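Local structure of glycine oxidase (Bacillus cereus ATCC 14579, 7CYX) at residues 217-222 with 319-324; 236-241 with 297-302; 313-318 with 363-368. The protein probably oxidises glycine with molecular oxygen to glyoxylate, hydrogen peroxide and ammonium, using bound FAD, as a step toward thiamine diphosphate. All coordinates share one frame; numbering follows the deposited sequence.

Contact 1 (217-222 with 319-324); sequences SYFHRD and GEHEEI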
loop_
_atom_site.group_PDB
_atom_site.type_symbol
_atom_site.label_atom_id
_atom_site.label_comp_id
_atom_site.label_asym_id
_atom_site.label_seq_id
_atom_site.Cartn_x
_atom_site.Cartn_y
_atom_site.Cartn_z
ATOM N N SER A 217 -28.761 22.910 -1.857
ATOM C CA SER A 217 -29.843 23.920 -1.766
ATOM C C SER A 217 -30.194 24.448 -3.154
ATOM O O SER A 217 -31.368 24.681 -3.398
ATOM C CB SER A 217 -29.438 25.032 -0.869
ATOM O OG SER A 217 -29.693 24.666 0.463
ATOM N N TYR A 218 -29.214 24.578 -4.051
ATOM C CA TYR A 218 -29.472 24.995 -5.451
ATOM C C TYR A 218 -30.509 24.051 -6.069
ATOM O O TYR A 218 -31.371 24.541 -6.769
ATOM C CB TYR A 218 -28.170 25.136 -6.238
ATOM C CG TYR A 218 -27.327 26.302 -5.798
ATOM C CD1 TYR A 218 -27.621 27.595 -6.184
ATOM C CD2 TYR A 218 -26.240 26.115 -4.968
ATOM C CE1 TYR A 218 -26.856 28.668 -5.766
ATOM C CE2 TYR A 218 -25.463 27.174 -4.544
ATOM C CZ TYR A 218 -25.773 28.454 -4.940
ATOM O OH TYR A 218 -25.003 29.483 -4.505
ATOM N N PHE A 219 -30.400 22.743 -5.848
ATOM C CA PHE A 219 -31.437 21.800 -6.317
ATOM C C PHE A 219 -32.725 22.036 -5.527
ATOM O O PHE A 219 -33.724 22.350 -6.156
ATOM C CB PHE A 219 -30.960 20.366 -6.133
ATOM C CG PHE A 219 -29.908 19.952 -7.120
ATOM C CD1 PHE A 219 -28.583 20.257 -6.903
ATOM C CD2 PHE A 219 -30.250 19.283 -8.276
ATOM C CE1 PHE A 219 -27.616 19.876 -7.812
ATOM C CE2 PHE A 219 -29.283 18.893 -9.175
ATOM C CZ PHE A 219 -27.970 19.203 -8.948
ATOM N N HIS A 220 -32.674 21.873 -4.203
ATOM C CA HIS A 220 -33.842 22.062 -3.302
ATOM C C HIS A 220 -33.410 22.085 -1.832
ATOM O O HIS A 220 -32.514 21.339 -1.465
ATOM C CB HIS A 220 -34.894 20.972 -3.510
ATOM C CG HIS A 220 -36.220 21.326 -2.941
ATOM N ND1 HIS A 220 -36.605 20.931 -1.693
ATOM C CD2 HIS A 220 -37.236 22.051 -3.432
ATOM C CE1 HIS A 220 -37.801 21.383 -1.438
ATOM N NE2 HIS A 220 -38.208 22.066 -2.483
ATOM N N ARG A 221 -34.116 22.882 -1.031
ATOM C CA ARG A 221 -33.932 23.101 0.424
ATOM C C ARG A 221 -33.936 21.780 1.199
ATOM O O ARG A 221 -33.157 21.658 2.139
ATOM C CB ARG A 221 -35.116 23.954 0.887
ATOM C CG ARG A 221 -34.982 24.560 2.272
ATOM C CD ARG A 221 -36.172 25.445 2.565
ATOM N NE ARG A 221 -35.960 26.826 2.161
ATOM C CZ ARG A 221 -36.309 27.339 0.986
ATOM N NH1 ARG A 221 -37.392 26.904 0.365
ATOM N NH2 ARG A 221 -35.574 28.289 0.435
ATOM N N ASP A 222 -34.795 20.839 0.817
ATOM C CA ASP A 222 -34.931 19.544 1.525
ATOM C C ASP A 222 -33.914 18.531 1.009
ATOM O O ASP A 222 -33.849 17.451 1.561
ATOM C CB ASP A 222 -36.354 19.007 1.419
ATOM C CG ASP A 222 -37.342 19.816 2.229
ATOM O OD1 ASP A 222 -36.902 20.633 3.030
ATOM O OD2 ASP A 222 -38.538 19.616 2.036
ATOM N N GLY A 319 -26.914 13.273 -10.431
ATOM C CA GLY A 319 -27.629 13.908 -11.523
ATOM C C GLY A 319 -27.295 15.365 -11.768
ATOM O O GLY A 319 -26.501 15.987 -11.067
ATOM N N GLU A 320 -27.925 15.878 -12.834
ATOM C CA GLU A 320 -27.805 17.236 -13.343
ATOM C C GLU A 320 -29.035 18.040 -12.892
ATOM O O GLU A 320 -30.146 17.513 -12.868
ATOM C CB GLU A 320 -27.682 17.176 -14.866
ATOM C CG GLU A 320 -27.611 18.528 -15.548
ATOM C CD GLU A 320 -27.077 18.516 -16.975
ATOM O OE1 GLU A 320 -26.936 17.409 -17.568
ATOM O OE2 GLU A 320 -26.762 19.618 -17.475
ATOM N N HIS A 321 -28.807 19.301 -12.509
ATOM C CA HIS A 321 -29.865 20.262 -12.178
ATOM C C HIS A 321 -30.655 20.553 -13.455
ATOM O O HIS A 321 -30.060 20.761 -14.524
ATOM C CB HIS A 321 -29.243 21.537 -11.588
ATOM C CG HIS A 321 -30.180 22.436 -10.853
ATOM N ND1 HIS A 321 -31.197 23.118 -11.481
ATOM C CD2 HIS A 321 -30.215 22.823 -9.560
ATOM C CE1 HIS A 321 -31.842 23.858 -10.602
ATOM N NE2 HIS A 321 -31.257 23.696 -9.417
ATOM N N GLU A 322 -31.984 20.587 -13.333
ATOM C CA GLU A 322 -32.875 20.632 -14.501
ATOM C C GLU A 322 -32.803 22.008 -15.189
ATOM O O GLU A 322 -33.045 22.117 -16.378
ATOM C CB GLU A 322 -34.303 20.260 -14.083
ATOM C CG GLU A 322 -35.059 19.492 -15.159
ATOM C CD GLU A 322 -34.528 18.096 -15.460
ATOM O OE1 GLU A 322 -34.917 17.151 -14.744
ATOM O OE2 GLU A 322 -33.714 17.952 -16.402
ATOM N N GLU A 323 -32.457 23.054 -14.434
ATOM C CA GLU A 323 -32.501 24.429 -14.923
ATOM C C GLU A 323 -31.071 24.960 -15.065
ATOM O O GLU A 323 -30.656 25.292 -16.168
ATOM C CB GLU A 323 -33.361 25.276 -13.980
ATOM C CG GLU A 323 -33.714 26.661 -14.504
ATOM C CD GLU A 323 -34.582 27.488 -13.562
ATOM O OE1 GLU A 323 -35.027 28.585 -13.976
ATOM O OE2 GLU A 323 -34.809 27.036 -12.410
ATOM N N ILE A 324 -30.329 25.002 -13.948
ATOM C CA ILE A 324 -28.968 25.553 -13.893
ATOM C C ILE A 324 -28.028 24.586 -14.614
ATOM O O ILE A 324 -27.841 23.454 -14.173
ATOM C CB ILE A 324 -28.511 25.793 -12.445
ATOM C CG1 ILE A 324 -29.563 26.565 -11.641
ATOM C CG2 ILE A 324 -27.150 26.482 -12.445
ATOM C CD1 ILE A 324 -29.259 26.713 -10.167
#
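Phe219 lies against the backbone and ring of His321, where two surface loops of the FAD-binding, Rossmann-type domain meet. One loop follows helix 213-216. The other, 319-324, links strand 317-318 to the antiparallel strand 327-331, and backbone bonds of Gly319 to Ala329 and of His321 to Leu327 hold its start to that strand. The carbonyl O of Gly319 approaches Phe219 CZ at 4.1 Å. At Glu320 the backbone C sits at the edge of the Phe219 ring, near its plane. The Glu320 carboxylate turns elsewhere and forms a salt bridge with Lys325.

His321 carries most of the contact. Its CA is 3.4 Å from Phe219 CE2. Chi1 (-163°) puts its CG anti to the backbone N. The ring then lies with CD2 over the centre of one Phe219 face. The two rings are oblique, with planes at 47°. Trp223 also meets the Phe219 ring, nearly parallel to it. His321 NE2 makes the cross-loop bond: it donates to Tyr218 O at 2.8 Å, in the imidazole plane but from above the carbonyl plane.

Glu323 gives its backbone N-H to the other ring nitrogen, His321 ND1, also in the plane of the imidazole, at an N-to-N distance of 3.2 Å. This bond helps fix the ring's rotation. Ile324 follows with CG1 over one face of the same imidazole, while its CD1 is 4.4 Å from Tyr218 CB.

Contact 2 (236-241 with 297-302); sequences RSRKQL and EAEWES
The guanidinium of Arg236 meets Glu301 at its edge, near its plane, and that of Arg238 meets Glu299 obliquely. In the first pair, Glu301 OE1 takes NE of Arg236 at 3.0 Å, with a weak second bond from NH2 of the same arginine. NE comes to the anti side of the carboxylate, and the two planes are 33° apart. The chain of Arg236 bends at chi2 (-106°), and NE, beyond CD, is the atom that meets OE1. The other oxygen, Glu301 OE2, forms a salt bridge with Arg260. The carboxylate therefore joins two arginines, and their charges would be expected to favour its ionised form.

The second pair is shorter and turned differently. Arg238 NH1 lies 2.6 Å from Glu299 OE2, with guanidinium and carboxylate planes 82° apart. The same NH1 also forms a salt bridge with Glu175 of the second subunit, so this pair stands at the subunit interface.

Between the two salt bridges the backbones pair. Arg236 N donates to Glu299 O at 2.7 Å, and Glu299 N returns a bond to Arg236 O at 2.8 Å. Ala298 CB packs on Arg236 O at 3.4 Å. Beyond this bridge the first chain leaves the sheet. Ser237 OG accepts the backbone N-H of Lys239 at 2.8 Å, which makes an ST turn.

Glu301 and Ser302 both face Ala234, forming a classic beta bulge. Arg236 and Glu299 are a hydrogen-bonded antiparallel pair. They join the end of strand 225-236 to the start of strand 299-311, an outermost strand, within this chain, of the large mixed sheet.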
loop_
_atom_site.group_PDB
_atom_site.type_symbol
_atom_site.label_atom_id
_atom_site.label_comp_id
_atom_site.label_asym_id
_atom_site.label_seq_id
_atom_site.Cartn_x
_atom_site.Cartn_y
_atom_site.Cartn_z
ATOM N N ARG A 236 -3.525 -6.072 14.936
ATOM C CA ARG A 236 -2.590 -6.838 14.142
ATOM C C ARG A 236 -2.475 -8.230 14.768
ATOM O O ARG A 236 -2.662 -8.370 15.958
ATOM C CB ARG A 236 -1.228 -6.141 14.136
ATOM C CG ARG A 236 -1.255 -4.715 13.604
ATOM C CD ARG A 236 -0.651 -4.644 12.221
ATOM N NE ARG A 236 -0.926 -3.404 11.502
ATOM C CZ ARG A 236 -0.713 -3.247 10.195
ATOM N NH1 ARG A 236 -0.232 -4.254 9.478
ATOM N NH2 ARG A 236 -0.972 -2.090 9.615
ATOM N N SER A 237 -2.158 -9.242 13.960
ATOM C CA SER A 237 -1.910 -10.579 14.490
ATOM C C SER A 237 -0.875 -11.296 13.621
ATOM O O SER A 237 -0.818 -11.113 12.423
ATOM C CB SER A 237 -3.181 -11.368 14.591
ATOM O OG SER A 237 -2.909 -12.758 14.636
ATOM N N ARG A 238 -0.061 -12.131 14.251
ATOM C CA ARG A 238 0.886 -12.937 13.498
ATOM C C ARG A 238 0.221 -14.245 13.042
ATOM O O ARG A 238 0.818 -15.005 12.300
ATOM C CB ARG A 238 2.154 -13.170 14.328
ATOM C CG ARG A 238 3.252 -12.146 14.059
ATOM C CD ARG A 238 3.398 -11.091 15.139
ATOM N NE ARG A 238 4.299 -11.550 16.191
ATOM C CZ ARG A 238 4.872 -10.760 17.092
ATOM N NH1 ARG A 238 4.620 -9.462 17.092
ATOM N NH2 ARG A 238 5.699 -11.272 17.990
ATOM N N LYS A 239 -1.017 -14.499 13.476
ATOM C CA LYS A 239 -1.720 -15.710 13.092
ATOM C C LYS A 239 -2.579 -15.409 11.862
ATOM O O LYS A 239 -2.910 -14.257 11.610
ATOM C CB LYS A 239 -2.587 -16.237 14.238
ATOM C CG LYS A 239 -1.848 -16.589 15.518
ATOM C CD LYS A 239 -2.760 -16.627 16.739
ATOM C CE LYS A 239 -2.108 -17.233 17.965
ATOM N NZ LYS A 239 -2.955 -17.057 19.170
ATOM N N GLN A 240 -2.911 -16.472 11.121
ATOM C CA GLN A 240 -3.832 -16.442 9.990
ATOM C C GLN A 240 -5.267 -16.554 10.515
ATOM O O GLN A 240 -5.893 -17.599 10.420
ATOM C CB GLN A 240 -3.527 -17.610 9.047
ATOM C CG GLN A 240 -2.579 -17.266 7.901
ATOM C CD GLN A 240 -3.209 -17.575 6.560
ATOM O OE1 GLN A 240 -3.691 -18.682 6.304
ATOM N NE2 GLN A 240 -3.237 -16.579 5.691
ATOM N N LEU A 241 -5.785 -15.463 11.076
ATOM C CA LEU A 241 -6.975 -15.531 11.955
ATOM C C LEU A 241 -8.267 -15.690 11.140
ATOM O O LEU A 241 -9.170 -16.373 11.578
ATOM C CB LEU A 241 -7.031 -14.284 12.851
ATOM C CG LEU A 241 -6.226 -14.347 14.149
ATOM C CD1 LEU A 241 -6.532 -13.148 15.028
ATOM C CD2 LEU A 241 -6.484 -15.643 14.910
ATOM N N GLU A 297 -5.745 -11.800 22.248
ATOM C CA GLU A 297 -4.298 -11.905 22.443
ATOM C C GLU A 297 -3.552 -11.415 21.197
ATOM O O GLU A 297 -2.354 -11.666 21.046
ATOM C CB GLU A 297 -3.922 -13.348 22.809
ATOM C CG GLU A 297 -4.818 -13.965 23.894
ATOM C CD GLU A 297 -4.406 -15.318 24.469
ATOM O OE1 GLU A 297 -3.600 -16.033 23.832
ATOM O OE2 GLU A 297 -4.887 -15.659 25.569
ATOM N N ALA A 298 -4.264 -10.695 20.326
ATOM C CA ALA A 298 -3.716 -9.919 19.203
ATOM C C ALA A 298 -3.043 -8.620 19.703
ATOM O O ALA A 298 -2.873 -8.399 20.897
ATOM C CB ALA A 298 -4.839 -9.617 18.236
ATOM N N GLU A 299 -2.591 -7.818 18.753
ATOM C CA GLU A 299 -1.893 -6.569 19.104
ATOM C C GLU A 299 -2.762 -5.389 18.699
ATOM O O GLU A 299 -3.087 -5.259 17.513
ATOM C CB GLU A 299 -0.535 -6.498 18.416
ATOM C CG GLU A 299 0.258 -7.777 18.539
ATOM C CD GLU A 299 1.608 -7.736 17.856
ATOM O OE1 GLU A 299 1.900 -6.739 17.185
ATOM O OE2 GLU A 299 2.363 -8.695 18.017
ATOM N N TRP A 300 -3.098 -4.562 19.677
ATOM C CA TRP A 300 -3.910 -3.358 19.418
ATOM C C TRP A 300 -3.157 -2.476 18.439
ATOM O O TRP A 300 -1.961 -2.288 18.606
ATOM C CB TRP A 300 -4.165 -2.605 20.719
ATOM C CG TRP A 300 -4.812 -1.276 20.518
ATOM C CD1 TRP A 300 -4.199 -0.072 20.392
ATOM C CD2 TRP A 300 -6.215 -1.018 20.425
ATOM N NE1 TRP A 300 -5.119 0.918 20.237
ATOM C CE2 TRP A 300 -6.365 0.367 20.252
ATOM C CE3 TRP A 300 -7.356 -1.817 20.481
ATOM C CZ2 TRP A 300 -7.614 0.965 20.130
ATOM C CZ3 TRP A 300 -8.586 -1.225 20.362
ATOM C CH2 TRP A 300 -8.712 0.146 20.182
ATOM N N GLU A 301 -3.850 -1.947 17.451
ATOM C CA GLU A 301 -3.121 -1.062 16.531
ATOM C C GLU A 301 -3.700 0.337 16.641
ATOM O O GLU A 301 -2.976 1.240 17.006
ATOM C CB GLU A 301 -3.287 -1.506 15.084
ATOM C CG GLU A 301 -2.767 -0.475 14.111
ATOM C CD GLU A 301 -3.351 -0.493 12.719
ATOM O OE1 GLU A 301 -3.085 -1.438 11.980
ATOM O OE2 GLU A 301 -4.048 0.449 12.376
ATOM N N SER A 302 -5.000 0.447 16.426
ATOM C CA SER A 302 -5.599 1.782 16.275
ATOM C C SER A 302 -7.108 1.733 16.465
ATOM O O SER A 302 -7.677 0.665 16.450
ATOM C CB SER A 302 -5.312 2.178 14.863
ATOM O OG SER A 302 -5.290 3.564 14.697
#

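Contact 3 (313-318 with 363-368); sequences HEAPYM and SLLSRR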
loop_
_atom_site.group_PDB
_atom_site.type_symbol
_atom_site.label_atom_id
_atom_site.label_comp_id
_atom_site.label_asym_id
_atom_site.label_seq_id
_atom_site.Cartn_x
_atom_site.Cartn_y
_atom_site.Cartn_z
ATOM N N HIS A 313 -33.050 11.707 1.274
ATOM C CA HIS A 313 -33.994 10.924 0.443
ATOM C C HIS A 313 -33.680 9.430 0.505
ATOM O O HIS A 313 -34.277 8.695 -0.277
ATOM C CB HIS A 313 -33.960 11.453 -0.982
ATOM C CG HIS A 313 -34.545 12.814 -1.096
ATOM N ND1 HIS A 313 -35.726 13.049 -1.725
ATOM C CD2 HIS A 313 -34.131 14.003 -0.639
ATOM C CE1 HIS A 313 -35.997 14.328 -1.677
ATOM N NE2 HIS A 313 -35.032 14.930 -1.023
ATOM N N GLU A 314 -32.730 9.038 1.357
ATOM C CA GLU A 314 -32.291 7.636 1.611
ATOM C C GLU A 314 -31.702 6.951 0.373
ATOM O O GLU A 314 -31.737 5.728 0.296
ATOM C CB GLU A 314 -33.431 6.801 2.171
ATOM C CG GLU A 314 -33.754 7.119 3.601
ATOM C CD GLU A 314 -34.761 6.126 4.127
ATOM O OE1 GLU A 314 -35.856 6.061 3.564
ATOM O OE2 GLU A 314 -34.424 5.408 5.066
ATOM N N ALA A 315 -31.138 7.736 -0.525
ATOM C CA ALA A 315 -30.516 7.262 -1.766
ATOM C C ALA A 315 -29.608 8.386 -2.225
ATOM O O ALA A 315 -29.981 9.523 -2.070
ATOM C CB ALA A 315 -31.583 6.981 -2.777
ATOM N N PRO A 316 -28.437 8.110 -2.809
ATOM C CA PRO A 316 -27.558 9.176 -3.223
ATOM C C PRO A 316 -28.151 10.011 -4.361
ATOM O O PRO A 316 -28.886 9.500 -5.152
ATOM C CB PRO A 316 -26.342 8.410 -3.751
ATOM C CG PRO A 316 -26.899 7.085 -4.169
ATOM C CD PRO A 316 -27.943 6.785 -3.129
ATOM N N TYR A 317 -27.811 11.290 -4.376
ATOM C CA TYR A 317 -28.250 12.172 -5.470
ATOM C C TYR A 317 -27.167 12.113 -6.534
ATOM O O TYR A 317 -26.049 12.474 -6.251
ATOM C CB TYR A 317 -28.399 13.604 -4.979
ATOM C CG TYR A 317 -29.113 13.759 -3.667
ATOM C CD1 TYR A 317 -28.412 13.737 -2.488
ATOM C CD2 TYR A 317 -30.479 13.954 -3.608
ATOM C CE1 TYR A 317 -29.048 13.898 -1.279
ATOM C CE2 TYR A 317 -31.135 14.107 -2.403
ATOM C CZ TYR A 317 -30.412 14.088 -1.233
ATOM O OH TYR A 317 -31.004 14.252 -0.024
ATOM N N MET A 318 -27.507 11.581 -7.697
ATOM C CA MET A 318 -26.569 11.458 -8.835
ATOM C C MET A 318 -27.262 12.047 -10.060
ATOM O O MET A 318 -28.091 11.360 -10.643
ATOM C CB MET A 318 -26.256 9.989 -9.090
ATOM C CG MET A 318 -25.959 9.225 -7.838
ATOM S SD MET A 318 -24.622 8.082 -8.099
ATOM C CE MET A 318 -25.546 6.573 -8.335
ATOM N N SER A 363 -34.974 7.625 -10.780
ATOM C CA SER A 363 -34.963 6.218 -10.448
ATOM C C SER A 363 -34.681 5.994 -8.952
ATOM O O SER A 363 -35.265 5.110 -8.333
ATOM C CB SER A 363 -33.960 5.490 -11.313
ATOM O OG SER A 363 -33.706 4.182 -10.807
ATOM N N LEU A 364 -33.734 6.748 -8.386
ATOM C CA LEU A 364 -33.239 6.462 -7.021
ATOM C C LEU A 364 -34.037 7.246 -5.951
ATOM O O LEU A 364 -34.231 6.744 -4.849
ATOM C CB LEU A 364 -31.731 6.747 -6.949
ATOM C CG LEU A 364 -30.836 5.924 -7.886
ATOM C CD1 LEU A 364 -29.384 6.332 -7.715
ATOM C CD2 LEU A 364 -30.984 4.418 -7.654
ATOM N N LEU A 365 -34.539 8.445 -6.268
ATOM C CA LEU A 365 -35.114 9.311 -5.221
ATOM C C LEU A 365 -36.643 9.119 -5.042
ATOM O O LEU A 365 -37.151 9.348 -3.933
ATOM C CB LEU A 365 -34.716 10.757 -5.528
ATOM C CG LEU A 365 -33.223 10.975 -5.781
ATOM C CD1 LEU A 365 -32.929 12.408 -6.171
ATOM C CD2 LEU A 365 -32.399 10.575 -4.574
ATOM N N SER A 366 -37.378 8.663 -6.067
ATOM C CA SER A 366 -38.837 8.376 -5.909
ATOM C C SER A 366 -39.069 6.948 -5.419
ATOM O O SER A 366 -38.534 5.998 -5.955
ATOM C CB SER A 366 -39.651 8.621 -7.158
ATOM O OG SER A 366 -38.882 8.468 -8.331
ATOM N N ARG A 367 -39.920 6.839 -4.402
ATOM C CA ARG A 367 -40.415 5.585 -3.901
ATOM C C ARG A 367 -41.946 5.670 -3.841
ATOM O O ARG A 367 -42.500 6.529 -3.178
ATOM C CB ARG A 367 -39.786 5.289 -2.536
ATOM C CG ARG A 367 -38.298 4.972 -2.595
ATOM C CD ARG A 367 -37.371 6.137 -2.265
ATOM N NE ARG A 367 -35.999 5.686 -2.026
ATOM C CZ ARG A 367 -35.574 5.104 -0.903
ATOM N NH1 ARG A 367 -36.308 5.159 0.197
ATOM N NH2 ARG A 367 -34.426 4.449 -0.889
ATOM N N ARG A 368 -42.604 4.806 -4.610
ATOM C CA ARG A 368 -44.034 4.570 -4.536
ATOM C C ARG A 368 -44.352 4.050 -3.122
ATOM O O ARG A 368 -43.841 3.005 -2.703
ATOM C CB ARG A 368 -44.413 3.611 -5.676
ATOM C CG ARG A 368 -45.858 3.130 -5.688
ATOM C CD ARG A 368 -46.871 4.153 -6.181
ATOM N NE ARG A 368 -47.282 4.008 -7.574
ATOM C CZ ARG A 368 -48.167 3.115 -8.012
ATOM N NH1 ARG A 368 -48.797 3.312 -9.159
ATOM N NH2 ARG A 368 -48.425 2.030 -7.302
#
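Glu314 OE1 forms a long salt bridge with Arg367 NH1 at 3.5 Å, where the turn 313-315 meets the chain just after helix 360-365. The two side chains cross at about a right angle, with their flat groups 55° apart. The carbonyl O of His313 lies over the centre of one face of the Arg367 guanidinium, 3.8 Å above the plane. On its own side of the contact, Arg367 NE gives a weak hydrogen bond to Leu364 O, also at 3.5 Å. This joins the arginine to the C-terminal end of the helix.

Next to these polar groups the contact is apolar. Ala315 CB presses on Leu364 O at 3.4 Å and also reaches the side chains of Leu364 and Leu365. The two leucines divide the rest. Leu365 CD2 packs on the carbonyl oxygens of Ala315 and Pro316, 3.6 Å from Ala315 O, and also touches His313 CB. Leu365 CD1 meets Tyr317 CD2 at 3.9 Å, approaching the ring obliquely. Leu364 meets Met318 and Pro316: its CD1 touches Met318 CE at 3.9 Å and Pro316 CG. Bends at chi2 (-140°) and chi3 (-100°) put SD and CE of Met318 where CE meets that methyl.

The hydroxyl of Tyr317 bonds to Gly224 O, and its ring stacks on Trp223, a residue that Leu365 touches too. Helix 360-365 thus covers the chain entering strand 317-318, an outermost strand, within this chain, of the six-stranded FAD-domain sheet. Leu364 and Met318 both also pack on Leu65 of helix 61-70, and Met318 continues to helix 341-352.

How the contacts relate
From the N terminus, the chain first reaches 217-222, which opens contact 1. It then runs along strand 225-236 to 236-241, where contact 2 opens. Contact 2 closes at 297-302, so its loop is nested inside that of contact 1. Strand 299-311 leads back to 313-318, the start of contact 3. Contact 1 closes at 319-324 before contact 3 closes at 363-368, so these two cross. They are neighbours, with centres about 14 Å apart, and they touch at Asp222 and His313. Contact 2 lies across the chain's centre, at one edge of the eight-stranded sheet, whereas contacts 1 and 3 tie loops and the C-terminal helix to the six-stranded sheet.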